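Superoxide dismutase [Cu-Zn] (Bacteroidetes bacterium GWA2_30_7, PDB 7B4P) catalyses the dismutation of superoxide into molecular oxygen and hydrogen peroxide, using a copper ion paired with a structural zinc ion. Local coordinates at the interface of chains A and B. Numbering follows the deposited sequence. Chains: chain A/B, Superoxide dismutase [Cu-Zn].

The interface of chains A and B. Residues chain A 55-56, 119-121; chain B 119, 150-151.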
loop_
_atom_site.group_PDB
_atom_site.type_symbol
_atom_site.label_atom_id
_atom_site.label_comp_id
_atom_site.label_asym_id
_atom_site.label_seq_id
_atom_site.Cartn_x
_atom_site.Cartn_y
_atom_site.Cartn_z
ATOM N N CYS A 55 6.011 4.111 -8.639
ATOM C CA CYS A 55 4.632 4.544 -8.277
ATOM C C CYS A 55 3.940 3.449 -7.454
ATOM O O CYS A 55 3.988 2.273 -7.870
ATOM C CB CYS A 55 3.813 4.901 -9.515
ATOM S SG CYS A 55 4.248 6.511 -10.228
ATOM N N GLY A 56 3.331 3.831 -6.326
ATOM C CA GLY A 56 2.544 2.945 -5.444
ATOM C C GLY A 56 1.086 2.894 -5.869
ATOM O O GLY A 56 0.209 3.199 -5.031
ATOM N N ILE A 119 8.958 3.201 1.249
ATOM C CA ILE A 119 7.604 3.423 1.839
ATOM C C ILE A 119 6.763 4.193 0.815
ATOM O O ILE A 119 7.213 5.267 0.370
ATOM C CB ILE A 119 7.700 4.163 3.190
ATOM C CG1 ILE A 119 8.554 3.399 4.208
ATOM C CG2 ILE A 119 6.317 4.475 3.741
ATOM C CD1 ILE A 119 8.098 1.982 4.474
ATOM N N GLY A 120 5.603 3.644 0.442
ATOM C CA GLY A 120 4.666 4.251 -0.521
ATOM C C GLY A 120 4.974 3.856 -1.956
ATOM O O GLY A 120 4.245 4.308 -2.861
ATOM N N ARG A 121 6.018 3.049 -2.166
ATOM C CA ARG A 121 6.361 2.460 -3.487
ATOM C C ARG A 121 5.570 1.159 -3.645
ATOM O O ARG A 121 4.899 0.757 -2.675
ATOM C CB ARG A 121 7.869 2.221 -3.603
ATOM C CG ARG A 121 8.730 3.437 -3.285
ATOM C CD ARG A 121 8.506 4.585 -4.247
ATOM N NE ARG A 121 9.182 5.803 -3.823
ATOM C CZ ARG A 121 9.119 6.970 -4.460
ATOM N NH1 ARG A 121 8.407 7.093 -5.569
ATOM N NH2 ARG A 121 9.774 8.013 -3.981
ATOM N N ILE B 119 1.430 8.968 3.268
ATOM C CA ILE B 119 2.142 8.003 2.375
ATOM C C ILE B 119 2.656 6.847 3.241
ATOM O O ILE B 119 3.367 7.120 4.227
ATOM C CB ILE B 119 3.276 8.703 1.597
ATOM C CG1 ILE B 119 2.759 9.864 0.740
ATOM C CG2 ILE B 119 4.060 7.699 0.765
ATOM C CD1 ILE B 119 1.662 9.482 -0.238
ATOM N N GLY B 150 -0.091 4.823 -1.472
ATOM C CA GLY B 150 1.188 4.872 -2.207
ATOM C C GLY B 150 1.376 6.189 -2.943
ATOM O O GLY B 150 0.394 6.948 -3.069
ATOM N N ILE B 151 2.597 6.440 -3.417
ATOM C CA ILE B 151 2.981 7.663 -4.182
ATOM C C ILE B 151 2.448 7.530 -5.616
ATOM O O ILE B 151 2.696 6.479 -6.239
ATOM C CB ILE B 151 4.510 7.868 -4.152
ATOM C CG1 ILE B 151 5.028 8.049 -2.721
ATOM C CG2 ILE B 151 4.919 9.028 -5.050
ATOM C CD1 ILE B 151 6.501 7.766 -2.557
#
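Two loops of chain A, the segment A:Cys55-A:Gly56 and the turn A:Ile119-A:Arg121 that leads into strand 122-126, receive the short C-terminal strand 150-151 of chain B, with B:Ile119 from the matching turn alongside. This is part of a two-fold interface between subunits that each have the Greek-key beta-barrel of the Cu,Zn superoxide dismutase family; its symmetric character is consistent with the dimer common among these enzymes. It illustrates how a strand end can be docked on a partner through its main chain while one apolar side chain packs beside it. B:Ile151 uses both its amide and its carbonyl. Its N donates a hydrogen bond to A:Gly120 O over 2.8 Å. Its O accepts one from A:Gly56 N at 2.7 Å. Together the bonds fix the strand end between the two loops of chain A.

The side chain of B:Ile151 then reaches over A:Arg121. Its CG1 branch sets out anti to the carbonyl carbon (chi1 -61°), and an extended chi2 (159°) carries the CD1 methyl on to a face of the guanidinium. There CD1 lies over the centre of the group, 3.3 Å from A:Arg121 CZ. The arginine chain bends at chi2 (-63°), which helps to turn this flat group towards the methyl. Replacing A:Arg121 with an alanine would remove that platform and is likely to leave the CD1 end of B:Ile151 without its packing partner and freer to turn.

Close to the symmetry axis, B:Ile119 presses its CG2 branch against A:Gly120 CA at 3.7 Å, and A:Ile119 CG2 approaches B:Ile119 O at 4.0 Å. Backbone packs on backbone as well, A:Gly120 CA lying 3.9 Å from B:Gly150 CA.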